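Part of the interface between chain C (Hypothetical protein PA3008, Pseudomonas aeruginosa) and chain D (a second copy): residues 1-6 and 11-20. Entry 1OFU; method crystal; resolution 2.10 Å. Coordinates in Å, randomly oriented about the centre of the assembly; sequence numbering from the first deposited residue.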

ATOM      1  N   PRO C   1     -17.409  -4.118   9.800  1.00 53.23           N
ATOM      2  CA  PRO C   1     -18.149  -5.111  10.619  1.00 54.99           C
ATOM      3  C   PRO C   1     -17.285  -6.336  10.913  1.00 54.58           C
ATOM      4  O   PRO C   1     -16.828  -7.017   9.994  1.00 54.87           O
ATOM      5  N   ALA C   2     -17.062  -6.610  12.196  1.00 52.23           N
ATOM      6  CA  ALA C   2     -16.249  -7.749  12.607  1.00 51.77           C
ATOM      7  C   ALA C   2     -16.683  -8.993  11.844  1.00 52.87           C
ATOM      8  O   ALA C   2     -17.880  -9.259  11.704  1.00 53.96           O
ATOM      9  N   ALA C   3     -15.712  -9.749  11.340  1.00 50.12           N
ATOM     10  CA  ALA C   3     -16.019 -10.962  10.591  1.00 44.57           C
ATOM     11  C   ALA C   3     -14.766 -11.722  10.179  1.00 42.66           C
ATOM     12  O   ALA C   3     -13.642 -11.312  10.477  1.00 39.83           O
ATOM     13  N   PHE C   4     -14.981 -12.836   9.488  1.00 36.83           N
ATOM     14  CA  PHE C   4     -13.904 -13.672   9.005  1.00 34.33           C
ATOM     15  C   PHE C   4     -13.767 -13.484   7.506  1.00 35.05           C
ATOM     16  O   PHE C   4     -14.764 -13.514   6.783  1.00 29.74           O
ATOM     17  N   SER C   5     -12.531 -13.279   7.053  1.00 30.88           N
ATOM     18  CA  SER C   5     -12.230 -13.120   5.632  1.00 29.26           C
ATOM     19  C   SER C   5     -11.073 -14.064   5.332  1.00 31.82           C
ATOM     20  O   SER C   5     -10.295 -14.403   6.227  1.00 29.51           O
ATOM     21  N   GLU C   6     -10.970 -14.501   4.081  1.00 32.08           N
ATOM     22  CA  GLU C   6      -9.884 -15.380   3.683  1.00 32.12           C
ATOM     23  C   GLU C   6      -9.276 -14.904   2.378  1.00 33.74           C
ATOM     24  O   GLU C   6      -9.983 -14.544   1.430  1.00 31.75           O
TER
ATOM     25  N   GLY D  11     -15.292 -13.672   1.728  1.00 38.76           N
ATOM     26  CA  GLY D  11     -15.823 -12.974   2.885  1.00 38.05           C
ATOM     27  C   GLY D  11     -16.908 -12.026   2.407  1.00 41.28           C
ATOM     28  O   GLY D  11     -17.418 -12.171   1.295  1.00 39.20           O
ATOM     29  N   LEU D  12     -17.270 -11.058   3.236  1.00 41.34           N
ATOM     30  CA  LEU D  12     -18.297 -10.107   2.857  1.00 41.49           C
ATOM     31  C   LEU D  12     -17.764  -9.290   1.685  1.00 43.73           C
ATOM     32  O   LEU D  12     -16.584  -8.933   1.646  1.00 42.30           O
ATOM     33  N   PRO D  13     -18.630  -8.986   0.707  1.00 43.50           N
ATOM     34  CA  PRO D  13     -18.222  -8.209  -0.469  1.00 42.91           C
ATOM     35  C   PRO D  13     -17.437  -6.932  -0.155  1.00 41.28           C
ATOM     36  O   PRO D  13     -16.432  -6.640  -0.812  1.00 41.40           O
ATOM     37  N   GLY D  14     -17.893  -6.180   0.841  1.00 37.55           N
ATOM     38  CA  GLY D  14     -17.199  -4.962   1.225  1.00 37.39           C
ATOM     39  C   GLY D  14     -15.796  -5.249   1.749  1.00 39.16           C
ATOM     40  O   GLY D  14     -14.857  -4.494   1.482  1.00 37.31           O
ATOM     41  N   HIS D  15     -15.642  -6.341   2.493  1.00 38.34           N
ATOM     42  CA  HIS D  15     -14.330  -6.718   3.021  1.00 42.33           C
ATOM     43  C   HIS D  15     -13.397  -7.130   1.885  1.00 38.78           C
ATOM     44  O   HIS D  15     -12.216  -6.782   1.878  1.00 40.65           O
ATOM     45  N   CYS D  16     -13.924  -7.884   0.929  1.00 38.79           N
ATOM     46  CA  CYS D  16     -13.113  -8.323  -0.197  1.00 41.90           C
ATOM     47  C   CYS D  16     -12.595  -7.110  -0.979  1.00 43.03           C
ATOM     48  O   CYS D  16     -11.446  -7.096  -1.426  1.00 42.74           O
ATOM     49  N   LEU D  17     -13.434  -6.088  -1.131  1.00 38.40           N
ATOM     50  CA  LEU D  17     -13.034  -4.876  -1.850  1.00 38.63           C
ATOM     51  C   LEU D  17     -11.944  -4.086  -1.134  1.00 34.81           C
ATOM     52  O   LEU D  17     -10.963  -3.687  -1.747  1.00 35.05           O
ATOM     53  N   THR D  18     -12.120  -3.853   0.161  1.00 34.37           N
ATOM     54  CA  THR D  18     -11.142  -3.094   0.920  1.00 35.15           C
ATOM     55  C   THR D  18      -9.793  -3.825   1.028  1.00 35.63           C
ATOM     56  O   THR D  18      -8.742  -3.189   1.136  1.00 31.73           O
ATOM     57  N   LEU D  19      -9.816  -5.155   0.994  1.00 32.68           N
ATOM     58  CA  LEU D  19      -8.570  -5.919   1.053  1.00 33.34           C
ATOM     59  C   LEU D  19      -7.864  -5.872  -0.303  1.00 34.38           C
ATOM     60  O   LEU D  19      -6.646  -6.002  -0.381  1.00 35.15           O
ATOM     61  N   LEU D  20      -8.638  -5.677  -1.369  1.00 31.91           N
ATOM     62  CA  LEU D  20      -8.098  -5.613  -2.726  1.00 34.08           C
ATOM     63  C   LEU D  20      -7.356  -4.304  -2.985  1.00 34.94           C
ATOM     64  O   LEU D  20      -6.279  -4.289  -3.578  1.00 39.20           O
TER

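Along the strand C:Ala3 and C:Ser5 point toward the helix stretch and C:Phe4 and C:Glu6 away; C:Ala2, in the loop before it, also points away. The carboxylate of C:Glu6 is hydrogen-bonded elsewhere in the structure. Facing them is the start of a helix, which sends D:His15 and, one turn later, D:Leu19 toward the strand.

Van der Waals packing centres on D:His15, chi1 m, which loses more surface to the other stretch than any other residue here. A histidine suits this place because its flat ring offers carbon to the alanine methyl and nitrogen near the serine hydroxyl. C:Ala3 CB lies 3.6 Å from D:His15 CE1 and 4.1 Å from D:Leu12 CD2; its single methyl touches both the ring and the leucine. D:Leu12, at the N-cap position, leaves its backbone sideways, but its m, m rotamer brings the end of the side chain nearer the strand. C:Pro1, with a C-gamma endo pucker, brings CG to 3.3 Å from D:His15 NE2. Farther along the helix, D:Leu19 (m, t) places CD1 4.0 Å from C:Ser5 CB, so the serine offers a carbon to the leucine as well as a hydroxyl to polar neighbours.

Two oxygens lie at the edge of the imidazole, near its plane: C:Pro1 O, 2.9 Å from the carbon D:His15 CE1, and C:Ser5 OG (chi1 m), 3.5 Å from D:His15 ND1. No clear direct hydrogen bond joins the stretches; water 1 bridges them instead. The oxygen of water 1 donates to C:Phe4 O (3.0 Å), accepts from D:Leu12 N (2.9 Å) and hydrogen-bonds to C:Ser5 OG (2.8 Å), thereby serving backbone groups of both chains.

D:Gly11 permits the close backbone approach, its CA 4.1 Å from C:Phe4 O. A CB there would sit tightly, 3.2 Å from C:Ser5 OG, and the backbone angles by themselves already call for glycine.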

ATOM      1  CB  PRO C   1     -19.391  -5.502   9.829  1.00 52.22           C
ATOM      2  CG  PRO C   1     -18.930  -5.243   8.400  1.00 51.56           C
ATOM      3  CD  PRO C   1     -18.064  -3.972   8.488  1.00 55.68           C
ATOM      4  CB  ALA C   2     -16.385  -7.977  14.108  1.00 45.05           C
ATOM      5  CB  ALA C   3     -16.839 -10.610   9.355  1.00 46.26           C
ATOM      6  CB  PHE C   4     -14.195 -15.147   9.294  1.00 35.95           C
ATOM      7  CG  PHE C   4     -13.239 -16.096   8.620  1.00 38.10           C
ATOM      8  CD1 PHE C   4     -11.965 -16.317   9.145  1.00 38.60           C
ATOM      9  CD2 PHE C   4     -13.609 -16.763   7.449  1.00 38.10           C
ATOM     10  CE1 PHE C   4     -11.074 -17.192   8.515  1.00 38.44           C
ATOM     11  CE2 PHE C   4     -12.727 -17.643   6.809  1.00 34.31           C
ATOM     12  CZ  PHE C   4     -11.457 -17.858   7.343  1.00 40.22           C
ATOM     13  CB  SER C   5     -11.785 -11.690   5.306  1.00 29.35           C
ATOM     14  OG  SER C   5     -12.769 -10.726   5.647  1.00 31.16           O
ATOM     15  CB  GLU C   6     -10.356 -16.829   3.531  1.00 36.31           C
ATOM     16  CG  GLU C   6      -9.198 -17.801   3.265  1.00 46.70           C
ATOM     17  CD  GLU C   6      -9.593 -19.266   3.375  1.00 52.77           C
ATOM     18  OE1 GLU C   6     -10.428 -19.728   2.567  1.00 59.63           O
ATOM     19  OE2 GLU C   6      -9.062 -19.960   4.272  1.00 52.54           O
TER
ATOM     20  CB  LEU D  12     -18.641  -9.197   4.039  1.00 43.71           C
ATOM     21  CG  LEU D  12     -19.454  -9.800   5.195  1.00 51.11           C
ATOM     22  CD1 LEU D  12     -20.860 -10.126   4.721  1.00 49.79           C
ATOM     23  CD2 LEU D  12     -18.772 -11.047   5.731  1.00 56.06           C
ATOM     24  CB  PRO D  13     -19.549  -7.945  -1.192  1.00 42.18           C
ATOM     25  CG  PRO D  13     -20.580  -8.061  -0.104  1.00 46.70           C
ATOM     26  CD  PRO D  13     -20.082  -9.232   0.696  1.00 45.29           C
ATOM     27  CB  HIS D  15     -14.451  -7.878   4.014  1.00 43.82           C
ATOM     28  CG  HIS D  15     -15.170  -7.526   5.278  1.00 53.34           C
ATOM     29  ND1 HIS D  15     -15.130  -8.322   6.402  1.00 58.83           N
ATOM     30  CD2 HIS D  15     -15.955  -6.469   5.594  1.00 51.48           C
ATOM     31  CE1 HIS D  15     -15.859  -7.771   7.357  1.00 55.11           C
ATOM     32  NE2 HIS D  15     -16.371  -6.647   6.892  1.00 55.69           N
ATOM     33  CB  CYS D  16     -13.929  -9.243  -1.111  1.00 44.99           C
ATOM     34  SG  CYS D  16     -14.442 -10.814  -0.339  1.00 49.34           S
ATOM     35  CB  LEU D  17     -14.239  -3.953  -2.071  1.00 39.90           C
ATOM     36  CG  LEU D  17     -15.222  -4.342  -3.175  1.00 45.64           C
ATOM     37  CD1 LEU D  17     -16.459  -3.446  -3.098  1.00 46.48           C
ATOM     38  CD2 LEU D  17     -14.542  -4.215  -4.534  1.00 43.99           C
ATOM     39  CB  THR D  18     -11.686  -2.741   2.330  1.00 35.80           C
ATOM     40  OG1 THR D  18     -10.967  -1.613   2.842  1.00 41.85           O
ATOM     41  CG2 THR D  18     -11.518  -3.905   3.293  1.00 37.13           C
ATOM     42  CB  LEU D  19      -8.845  -7.376   1.442  1.00 30.21           C
ATOM     43  CG  LEU D  19      -9.146  -7.646   2.926  1.00 35.88           C
ATOM     44  CD1 LEU D  19      -9.638  -9.085   3.105  1.00 32.80           C
ATOM     45  CD2 LEU D  19      -7.893  -7.388   3.759  1.00 31.46           C
ATOM     46  CB  LEU D  20      -9.245  -5.744  -3.739  1.00 36.17           C
ATOM     47  CG  LEU D  20      -8.934  -5.730  -5.238  1.00 38.83           C
ATOM     48  CD1 LEU D  20      -8.173  -6.986  -5.623  1.00 38.45           C
ATOM     49  CD2 LEU D  20     -10.233  -5.647  -6.029  1.00 42.40           C
TER
HETATM   50  O   HOH W   1     -15.597 -10.851   5.606  1.00 41.04           O